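Fimbrium subunit Fim1C (Bacteroides vulgatus, PDB 4QB7) is probably a component of the fimbrium tip, the end of a cell-surface filament that mediates adhesion and biofilm formation. Local coordinates at residues Y291-K296 against S305-K310; K187-G192 against T240-Y245; K177-L182 against I331-I336. One frame throughout, in Å; residues are numbered along the deposited sequence.

Contact 1. Residues Y291-K296 against S305-K310; sequences YDIVTK and STITNK. With SO4 (sulfate ion), chain J.
The ring of Tyr291 overlaps the side chain of Ile307, its direct neighbour across the strand pair, and the two run side by side in the same direction. CB of Ile307 lies 4.2 Å from the centroid of the Tyr291 ring, over one face but displaced toward the rim, a CH-pi contact. Farther out, Ile307 CD1 comes within 3.8 Å of Tyr291 CE2, while Ile307 CG2 approaches CE1 of the same ring. The lean of the ring begins at chi1 (58°), which sets CG of Tyr291 between the backbone N and the carbonyl carbon. At the edge of the ring, in its plane, a sulfate ion probably taken up from the crystallisation liquor accepts a hydrogen bond through its O4 from Tyr291 OH (2.7 Å); CD1 of Ile293 and CD1 of Ile307 pack about the same oxygen. Lys310 passes close to this hydroxyl, but its ammonium is bonded to the carbonyl of Ile336.

The other face of the sheet carries polar chemistry. Thr306 OG1 donates to Asp292 OD1 at 2.9 Å, approaching from above the carboxylate plane, 57° out of it. The second carboxylate oxygen of the buried Asp292 is held by Tyr245, so both oxygens have a partner.

Reciprocal backbone bonds join Tyr291 to Ile307 and Ile293 to Ser305, with Asp292 and Thr306 as the non-hydrogen-bonded pair between them. Past this ladder Asn309 and Lys310 both face Ile289, which makes a G1 beta bulge in an antiparallel beta hairpin.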
loop_
_atom_site.group_PDB
_atom_site.type_symbol
_atom_site.label_atom_id
_atom_site.label_comp_id
_atom_site.label_asym_id
_atom_site.label_seq_id
_atom_site.Cartn_x
_atom_site.Cartn_y
_atom_site.Cartn_z
ATOM N N TYR A 291 -16.793 -19.915 -5.534
ATOM C CA TYR A 291 -17.596 -20.151 -4.332
ATOM C C TYR A 291 -18.505 -21.354 -4.521
ATOM O O TYR A 291 -18.827 -21.730 -5.651
ATOM C CB TYR A 291 -18.406 -18.900 -3.895
ATOM C CG TYR A 291 -19.349 -18.349 -4.936
ATOM C CD1 TYR A 291 -18.885 -17.525 -5.956
ATOM C CD2 TYR A 291 -20.716 -18.616 -4.880
ATOM C CE1 TYR A 291 -19.754 -16.992 -6.909
ATOM C CE2 TYR A 291 -21.594 -18.101 -5.837
ATOM C CZ TYR A 291 -21.107 -17.286 -6.849
ATOM O OH TYR A 291 -21.944 -16.752 -7.793
ATOM N N ASP A 292 -18.864 -21.984 -3.390
ATOM C CA ASP A 292 -19.712 -23.175 -3.300
ATOM C C ASP A 292 -20.949 -22.873 -2.507
ATOM O O ASP A 292 -20.848 -22.272 -1.438
ATOM C CB ASP A 292 -18.918 -24.312 -2.627
ATOM C CG ASP A 292 -17.678 -24.757 -3.390
ATOM O OD1 ASP A 292 -17.665 -24.625 -4.635
ATOM O OD2 ASP A 292 -16.734 -25.277 -2.745
ATOM N N ILE A 293 -22.124 -23.246 -3.035
ATOM C CA ILE A 293 -23.421 -23.102 -2.352
ATOM C C ILE A 293 -23.798 -24.499 -1.915
ATOM O O ILE A 293 -24.055 -25.360 -2.756
ATOM C CB ILE A 293 -24.505 -22.389 -3.193
ATOM C CG1 ILE A 293 -23.952 -21.057 -3.784
ATOM C CG2 ILE A 293 -25.795 -22.158 -2.340
ATOM C CD1 ILE A 293 -24.799 -20.492 -4.870
ATOM N N VAL A 294 -23.696 -24.757 -0.609
ATOM C CA VAL A 294 -23.863 -26.092 -0.025
ATOM C C VAL A 294 -25.191 -26.212 0.665
ATOM O O VAL A 294 -25.446 -25.472 1.604
ATOM C CB VAL A 294 -22.691 -26.373 0.965
ATOM C CG1 VAL A 294 -22.816 -27.748 1.616
ATOM C CG2 VAL A 294 -21.350 -26.217 0.273
ATOM N N THR A 295 -26.026 -27.149 0.205
ATOM C CA THR A 295 -27.341 -27.454 0.775
ATOM C C THR A 295 -27.293 -28.832 1.456
ATOM O O THR A 295 -26.831 -29.799 0.855
ATOM C CB THR A 295 -28.452 -27.369 -0.286
ATOM O OG1 THR A 295 -28.406 -26.105 -0.948
ATOM C CG2 THR A 295 -29.837 -27.581 0.295
ATOM N N LYS A 296 -27.806 -28.916 2.699
ATOM C CA LYS A 296 -27.872 -30.141 3.496
ATOM C C LYS A 296 -28.788 -31.194 2.879
ATOM O O LYS A 296 -29.899 -30.873 2.449
ATOM C CB LYS A 296 -28.363 -29.815 4.917
ATOM C CG LYS A 296 -28.535 -31.010 5.833
ATOM C CD LYS A 296 -28.798 -30.587 7.251
ATOM C CE LYS A 296 -29.063 -31.774 8.138
ATOM N NZ LYS A 296 -29.073 -31.392 9.568
ATOM N N SER A 305 -23.212 -26.627 -5.186
ATOM C CA SER A 305 -23.256 -25.904 -6.440
ATOM C C SER A 305 -21.964 -25.092 -6.510
ATOM O O SER A 305 -21.808 -24.139 -5.754
ATOM C CB SER A 305 -24.500 -25.025 -6.502
ATOM O OG SER A 305 -24.751 -24.681 -7.853
ATOM N N THR A 306 -21.008 -25.515 -7.351
ATOM C CA THR A 306 -19.691 -24.883 -7.473
ATOM C C THR A 306 -19.659 -23.889 -8.649
ATOM O O THR A 306 -19.869 -24.283 -9.788
ATOM C CB THR A 306 -18.596 -25.972 -7.624
ATOM O OG1 THR A 306 -18.471 -26.763 -6.427
ATOM C CG2 THR A 306 -17.255 -25.407 -8.041
ATOM N N ILE A 307 -19.367 -22.607 -8.357
ATOM C CA ILE A 307 -19.189 -21.544 -9.350
ATOM C C ILE A 307 -17.747 -21.090 -9.247
ATOM O O ILE A 307 -17.349 -20.695 -8.158
ATOM C CB ILE A 307 -20.193 -20.348 -9.213
ATOM C CG1 ILE A 307 -21.657 -20.771 -9.463
ATOM C CG2 ILE A 307 -19.824 -19.204 -10.132
ATOM C CD1 ILE A 307 -22.412 -20.881 -8.221
ATOM N N THR A 308 -16.956 -21.202 -10.347
ATOM C CA THR A 308 -15.566 -20.755 -10.384
ATOM C C THR A 308 -15.336 -19.768 -11.532
ATOM O O THR A 308 -16.057 -19.811 -12.513
ATOM C CB THR A 308 -14.545 -21.919 -10.460
ATOM O OG1 THR A 308 -14.526 -22.523 -11.761
ATOM C CG2 THR A 308 -14.711 -22.923 -9.345
ATOM N N ASN A 309 -14.306 -18.904 -11.409
ATOM C CA ASN A 309 -13.867 -17.920 -12.401
ATOM C C ASN A 309 -15.001 -16.941 -12.753
ATOM O O ASN A 309 -15.075 -16.460 -13.882
ATOM C CB ASN A 309 -13.275 -18.614 -13.663
ATOM C CG ASN A 309 -12.293 -17.775 -14.480
ATOM O OD1 ASN A 309 -11.433 -17.045 -13.943
ATOM N ND2 ASN A 309 -12.356 -17.910 -15.811
ATOM N N LYS A 310 -15.862 -16.619 -11.768
ATOM C CA LYS A 310 -16.967 -15.667 -11.911
ATOM C C LYS A 310 -16.395 -14.230 -11.821
ATOM O O LYS A 310 -15.769 -13.833 -10.841
ATOM C CB LYS A 310 -18.065 -15.942 -10.857
ATOM C CG LYS A 310 -19.118 -14.859 -10.648
ATOM C CD LYS A 310 -19.965 -14.575 -11.886
ATOM C CE LYS A 310 -21.363 -14.126 -11.551
ATOM N NZ LYS A 310 -22.159 -15.231 -10.938
HETATM S S SO4 J . -25.629 -17.177 -7.778
HETATM O O1 SO4 J . -26.460 -17.333 -6.584
HETATM O O2 SO4 J . -26.346 -17.763 -8.914
HETATM O O3 SO4 J . -25.331 -15.755 -8.017
HETATM O O4 SO4 J . -24.374 -17.881 -7.608
#

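Contact 2. Residues K187-G192 against T240-Y245; sequences KIFVTG and TDQWGY. With SO4 (sulfate ion), chain K.
This is aromatic and aliphatic packing of a loop against one face of a sheet strand, with no hydrogen bond between the two segments: residues 240-245, between strands 229-230 and 250-251, lie over strand 186-196. At its centre Phe189 and Tyr245 form an offset stack, their centroids 4.6 Å apart and their planes at 17°. CG of Tyr245 is anti to its backbone N (chi1 179°), which starts the ring out toward the strand. The side chains slide past each other in opposite directions; Tyr245 CE2 lies over one face of the Phe189 ring, displaced toward its rim near CD2 and CG, while Tyr245 OH continues on to Phe189 CB (3.4 Å) and the methyl of Thr191. That hydroxyl is bonded to Asp292.

Thr240 meets Phe189 tip to tip, its CG2 3.6 Å from Phe189 CE1, and the same methyl lies in plane at the edge of the Tyr245 ring. An alanine at Phe189 would probably leave Tyr245 without its stacking partner and open a gap beside the Thr240 methyl and Gln242. Lys187 crosses Gln242 and Trp243 at about a right angle, using its carbon chain, with Lys187 CD 3.7 Å from Gln242 CD.

Two backbone bonds between Gln242 and Tyr245, with Trp243 and Gly244 at positive phi between them, close a type I' beta turn, the tight turn characteristic of two-residue beta hairpins.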
loop_
_atom_site.group_PDB
_atom_site.type_symbol
_atom_site.label_atom_id
_atom_site.label_comp_id
_atom_site.label_asym_id
_atom_site.label_seq_id
_atom_site.Cartn_x
_atom_site.Cartn_y
_atom_site.Cartn_z
ATOM N N LYS A 187 -25.429 -22.963 2.954
ATOM C CA LYS A 187 -24.293 -22.109 3.307
ATOM C C LYS A 187 -23.501 -21.761 2.045
ATOM O O LYS A 187 -23.612 -22.464 1.040
ATOM C CB LYS A 187 -23.419 -22.779 4.396
ATOM C CG LYS A 187 -24.212 -22.997 5.708
ATOM C CD LYS A 187 -23.427 -23.477 6.872
ATOM C CE LYS A 187 -24.303 -23.685 8.086
ATOM N NZ LYS A 187 -24.878 -22.409 8.604
ATOM N N ILE A 188 -22.796 -20.627 2.057
ATOM C CA ILE A 188 -21.947 -20.205 0.936
ATOM C C ILE A 188 -20.523 -20.165 1.454
ATOM O O ILE A 188 -20.263 -19.555 2.503
ATOM C CB ILE A 188 -22.328 -18.850 0.252
ATOM C CG1 ILE A 188 -23.740 -18.837 -0.255
ATOM C CG2 ILE A 188 -21.348 -18.497 -0.912
ATOM C CD1 ILE A 188 -24.121 -17.486 -0.790
ATOM N N PHE A 189 -19.601 -20.774 0.696
ATOM C CA PHE A 189 -18.173 -20.811 1.022
ATOM C C PHE A 189 -17.334 -20.251 -0.121
ATOM O O PHE A 189 -17.500 -20.679 -1.266
ATOM C CB PHE A 189 -17.737 -22.243 1.342
ATOM C CG PHE A 189 -18.460 -22.866 2.509
ATOM C CD1 PHE A 189 -18.038 -22.633 3.816
ATOM C CD2 PHE A 189 -19.554 -23.700 2.304
ATOM C CE1 PHE A 189 -18.711 -23.215 4.896
ATOM C CE2 PHE A 189 -20.211 -24.298 3.383
ATOM C CZ PHE A 189 -19.771 -24.070 4.667
ATOM N N VAL A 190 -16.450 -19.289 0.173
ATOM C CA VAL A 190 -15.563 -18.743 -0.859
ATOM C C VAL A 190 -14.265 -19.563 -0.800
ATOM O O VAL A 190 -13.729 -19.804 0.294
ATOM C CB VAL A 190 -15.357 -17.219 -0.726
ATOM C CG1 VAL A 190 -14.223 -16.724 -1.632
ATOM C CG2 VAL A 190 -16.659 -16.479 -1.027
ATOM N N THR A 191 -13.804 -20.055 -1.969
ATOM C CA THR A 191 -12.647 -20.953 -2.050
ATOM C C THR A 191 -11.490 -20.369 -2.871
ATOM O O THR A 191 -10.375 -20.893 -2.830
ATOM C CB THR A 191 -13.109 -22.280 -2.673
ATOM O OG1 THR A 191 -13.700 -21.994 -3.942
ATOM C CG2 THR A 191 -14.156 -23.007 -1.817
ATOM N N GLY A 192 -11.755 -19.326 -3.638
ATOM C CA GLY A 192 -10.731 -18.742 -4.495
ATOM C C GLY A 192 -11.040 -17.318 -4.894
ATOM O O GLY A 192 -12.201 -16.906 -4.895
ATOM N N THR A 240 -13.160 -26.892 6.917
ATOM C CA THR A 240 -14.612 -26.943 6.951
ATOM C C THR A 240 -15.043 -28.394 7.148
ATOM O O THR A 240 -14.337 -29.304 6.742
ATOM C CB THR A 240 -15.180 -26.322 5.653
ATOM O OG1 THR A 240 -14.496 -25.102 5.340
ATOM C CG2 THR A 240 -16.652 -26.044 5.745
ATOM N N ASP A 241 -16.175 -28.605 7.798
ATOM C CA ASP A 241 -16.782 -29.916 7.973
ATOM C C ASP A 241 -18.248 -29.705 8.194
ATOM O O ASP A 241 -18.736 -29.733 9.329
ATOM C CB ASP A 241 -16.138 -30.749 9.086
ATOM C CG ASP A 241 -16.597 -32.195 9.071
ATOM O OD1 ASP A 241 -17.085 -32.667 7.989
ATOM O OD2 ASP A 241 -16.453 -32.867 10.117
ATOM N N GLN A 242 -18.942 -29.450 7.085
ATOM C CA GLN A 242 -20.341 -29.102 7.037
ATOM C C GLN A 242 -21.068 -30.050 6.133
ATOM O O GLN A 242 -20.973 -29.903 4.922
ATOM C CB GLN A 242 -20.456 -27.644 6.492
ATOM C CG GLN A 242 -21.769 -26.906 6.835
ATOM C CD GLN A 242 -21.830 -26.550 8.290
ATOM O OE1 GLN A 242 -21.019 -25.750 8.796
ATOM N NE2 GLN A 242 -22.727 -27.205 9.007
ATOM N N TRP A 243 -21.803 -31.014 6.696
ATOM C CA TRP A 243 -22.618 -31.989 5.951
ATOM C C TRP A 243 -21.834 -32.686 4.835
ATOM O O TRP A 243 -22.336 -32.805 3.729
ATOM C CB TRP A 243 -23.880 -31.298 5.345
ATOM C CG TRP A 243 -24.592 -30.351 6.257
ATOM C CD1 TRP A 243 -25.022 -30.600 7.527
ATOM C CD2 TRP A 243 -25.010 -29.014 5.948
ATOM N NE1 TRP A 243 -25.649 -29.488 8.045
ATOM C CE2 TRP A 243 -25.681 -28.509 7.088
ATOM C CE3 TRP A 243 -24.892 -28.190 4.812
ATOM C CZ2 TRP A 243 -26.221 -27.220 7.129
ATOM C CZ3 TRP A 243 -25.435 -26.914 4.853
ATOM C CH2 TRP A 243 -26.072 -26.435 6.007
ATOM N N GLY A 244 -20.615 -33.122 5.122
ATOM C CA GLY A 244 -19.731 -33.752 4.144
ATOM C C GLY A 244 -18.832 -32.790 3.387
ATOM O O GLY A 244 -17.835 -33.209 2.796
ATOM N N TYR A 245 -19.174 -31.494 3.382
ATOM C CA TYR A 245 -18.383 -30.467 2.695
ATOM C C TYR A 245 -17.138 -30.197 3.517
ATOM O O TYR A 245 -17.270 -29.809 4.670
ATOM C CB TYR A 245 -19.212 -29.183 2.452
ATOM C CG TYR A 245 -18.434 -28.082 1.766
ATOM C CD1 TYR A 245 -18.352 -28.019 0.375
ATOM C CD2 TYR A 245 -17.743 -27.120 2.505
ATOM C CE1 TYR A 245 -17.649 -26.996 -0.260
ATOM C CE2 TYR A 245 -17.014 -26.115 1.878
ATOM C CZ TYR A 245 -16.993 -26.042 0.498
ATOM O OH TYR A 245 -16.320 -25.023 -0.112
HETATM S S SO4 K . -11.292 -23.362 -5.794
HETATM O O1 SO4 K . -12.550 -23.735 -5.256
HETATM O O2 SO4 K . -11.246 -23.844 -7.157
HETATM O O3 SO4 K . -11.233 -21.932 -5.793
HETATM O O4 SO4 K . -10.192 -23.938 -4.968
#

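Contact 3. Residues K177-L182 against I331-I336; sequences KPDVNL and IKMNAI. With SO4 (sulfate ion), chain B.
Pro178 and Ile331 form a parallel bridge, their CA atoms 4.7 Å apart, with Ile331 N donating to Lys177 O at 2.9 Å and Asp179 N giving only a weak bond to Ile331 O. Beyond the bridge, side chains carry the contact. Asp179 takes over from the backbone: its OD1 accepts the N-H of Met333 at 2.8 Å in a nearly straight bond (170°), the donor standing above the carboxylate plane. This begins with CG of Asp179 set between its backbone N and carbonyl carbon (chi1 63°).

The other oxygen, OD2, lies against the carbon chain of Lys332, with CG of Lys332 3.8 Å away. The ammonium turns instead to Asn334: Lys332 NZ donates to OD1 of Asn334, in the carbonyl plane and on a lone pair.

Selenomethionine Met333 folds back through bends at chi2 and chi3. Its CG is 3.9 Å from Val180 CG2 and also packs on Pro178, while its CE touches Leu182 CD2 at 4.0 Å, the two side chains crossing at about a right angle. Ile188 adds to this apolar patch from strand 186-196. Here the parallel pairing of strands 159-178 and 323-331 ends, in the mixed sheet of this fimbrillin-like protein, and the Asp179 side chain bonds to the backbone beyond it.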
loop_
_atom_site.group_PDB
_atom_site.type_symbol
_atom_site.label_atom_id
_atom_site.label_comp_id
_atom_site.label_asym_id
_atom_site.label_seq_id
_atom_site.Cartn_x
_atom_site.Cartn_y
_atom_site.Cartn_z
ATOM N N LYS A 177 -21.338 -11.504 1.069
ATOM C CA LYS A 177 -22.594 -11.910 1.717
ATOM C C LYS A 177 -23.657 -12.262 0.677
ATOM O O LYS A 177 -23.666 -11.641 -0.387
ATOM C CB LYS A 177 -23.135 -10.818 2.657
ATOM C CG LYS A 177 -23.370 -9.485 1.987
ATOM C CD LYS A 177 -24.142 -8.537 2.824
ATOM C CE LYS A 177 -24.139 -7.186 2.156
ATOM N NZ LYS A 177 -24.676 -6.132 3.051
ATOM N N PRO A 178 -24.613 -13.178 0.972
ATOM C CA PRO A 178 -25.742 -13.376 0.045
ATOM C C PRO A 178 -26.734 -12.203 0.188
ATOM O O PRO A 178 -26.621 -11.440 1.167
ATOM C CB PRO A 178 -26.342 -14.691 0.532
ATOM C CG PRO A 178 -26.102 -14.676 2.008
ATOM C CD PRO A 178 -24.778 -13.999 2.197
ATOM N N ASP A 179 -27.687 -12.020 -0.771
ATOM C CA ASP A 179 -28.640 -10.889 -0.676
ATOM C C ASP A 179 -29.839 -11.214 0.235
ATOM O O ASP A 179 -30.585 -10.315 0.609
ATOM C CB ASP A 179 -29.125 -10.402 -2.069
ATOM C CG ASP A 179 -29.905 -11.408 -2.897
ATOM O OD1 ASP A 179 -29.646 -12.628 -2.753
ATOM O OD2 ASP A 179 -30.716 -10.975 -3.750
ATOM N N VAL A 180 -30.019 -12.487 0.580
ATOM C CA VAL A 180 -31.108 -12.992 1.423
ATOM C C VAL A 180 -30.551 -13.965 2.461
ATOM O O VAL A 180 -29.470 -14.537 2.271
ATOM C CB VAL A 180 -32.250 -13.684 0.592
ATOM C CG1 VAL A 180 -32.952 -12.701 -0.323
ATOM C CG2 VAL A 180 -31.742 -14.884 -0.198
ATOM N N ASN A 181 -31.336 -14.199 3.522
ATOM C CA ASN A 181 -31.025 -15.181 4.544
ATOM C C ASN A 181 -31.209 -16.551 3.896
ATOM O O ASN A 181 -32.252 -16.812 3.305
ATOM C CB ASN A 181 -31.952 -14.971 5.742
ATOM C CG ASN A 181 -31.657 -15.817 6.956
ATOM O OD1 ASN A 181 -31.445 -17.040 6.891
ATOM N ND2 ASN A 181 -31.750 -15.192 8.110
ATOM N N LEU A 182 -30.191 -17.405 3.987
ATOM C CA LEU A 182 -30.142 -18.737 3.384
ATOM C C LEU A 182 -30.801 -19.802 4.228
ATOM O O LEU A 182 -30.899 -20.960 3.804
ATOM C CB LEU A 182 -28.681 -19.135 3.147
ATOM C CG LEU A 182 -27.777 -18.196 2.357
ATOM C CD1 LEU A 182 -26.387 -18.774 2.301
ATOM C CD2 LEU A 182 -28.299 -17.991 0.928
ATOM N N ILE A 331 -23.769 -11.433 -3.285
ATOM C CA ILE A 331 -24.130 -12.474 -4.236
ATOM C C ILE A 331 -25.654 -12.536 -4.288
ATOM O O ILE A 331 -26.283 -12.792 -3.265
ATOM C CB ILE A 331 -23.481 -13.826 -3.871
ATOM C CG1 ILE A 331 -21.940 -13.679 -3.713
ATOM C CG2 ILE A 331 -23.861 -14.856 -4.924
ATOM C CD1 ILE A 331 -21.247 -14.904 -3.238
ATOM N N LYS A 332 -26.242 -12.208 -5.454
ATOM C CA LYS A 332 -27.692 -12.227 -5.676
ATOM C C LYS A 332 -28.110 -13.659 -5.906
ATOM O O LYS A 332 -27.627 -14.286 -6.850
ATOM C CB LYS A 332 -28.089 -11.346 -6.863
ATOM C CG LYS A 332 -28.307 -9.882 -6.505
ATOM C CD LYS A 332 -29.166 -9.178 -7.577
ATOM C CE LYS A 332 -30.660 -9.405 -7.423
ATOM N NZ LYS A 332 -31.336 -9.682 -8.729
HETATM N N MSE A 333 -28.953 -14.201 -5.017
HETATM C CA MSE A 333 -29.405 -15.589 -5.070
HETATM C C MSE A 333 -30.461 -15.853 -6.146
HETATM O O MSE A 333 -30.606 -16.998 -6.528
HETATM C CB MSE A 333 -29.935 -16.027 -3.704
HETATM C CG MSE A 333 -28.878 -15.950 -2.591
HETATM SE SE MSE A 333 -27.318 -17.094 -2.913
HETATM C CE MSE A 333 -28.139 -18.726 -2.993
ATOM N N ASN A 334 -31.185 -14.838 -6.646
ATOM C CA ASN A 334 -32.190 -15.104 -7.692
ATOM C C ASN A 334 -31.650 -14.834 -9.102
ATOM O O ASN A 334 -32.405 -14.921 -10.071
ATOM C CB ASN A 334 -33.482 -14.294 -7.460
ATOM C CG ASN A 334 -33.326 -12.798 -7.478
ATOM O OD1 ASN A 334 -32.281 -12.255 -7.827
ATOM N ND2 ASN A 334 -34.383 -12.090 -7.104
ATOM N N ALA A 335 -30.357 -14.500 -9.218
ATOM C CA ALA A 335 -29.726 -14.164 -10.493
ATOM C C ALA A 335 -28.267 -14.665 -10.566
ATOM O O ALA A 335 -27.843 -15.472 -9.738
ATOM C CB ALA A 335 -29.788 -12.650 -10.706
ATOM N N ILE A 336 -27.535 -14.208 -11.612
ATOM C CA ILE A 336 -26.116 -14.449 -11.953
ATOM C C ILE A 336 -25.296 -13.470 -11.120
ATOM O O ILE A 336 -24.451 -13.871 -10.343
ATOM C CB ILE A 336 -25.922 -14.206 -13.507
ATOM C CG1 ILE A 336 -26.748 -15.169 -14.371
ATOM C CG2 ILE A 336 -24.456 -14.145 -13.962
ATOM C CD1 ILE A 336 -28.007 -14.457 -15.079
HETATM S S SO4 B . -21.847 -4.899 5.354
HETATM O O1 SO4 B . -22.283 -4.631 6.721
HETATM O O2 SO4 B . -22.203 -3.789 4.456
HETATM O O3 SO4 B . -20.387 -5.073 5.350
HETATM O O4 SO4 B . -22.537 -6.116 4.942
#

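In the fold
All three contacts gather at one end of the elongated chain, their centres about 31 to 32 Å from the centre of the chain. Contacts 1 and 2 share a sheet, in which strands 286-296 and 186-196 are neighbours, and the Tyr245-Asp292 bond joins them. Contact 1, a hairpin ladder, sets buried Tyr291 and Asp292 against exposed Ser305 and Thr306; contact 2, a loop packed by ring stacking, buries Phe189 and Tyr245, and none of its touching residues is exposed. Contact 3 belongs to the mixed sheet, with buried Pro178 and Ile331 at a loop-lined edge bonded partly through a carboxylate. Ile188 packs on Pro178 at the end of the mixed sheet and on Leu182 and Met333 in the loops beyond it.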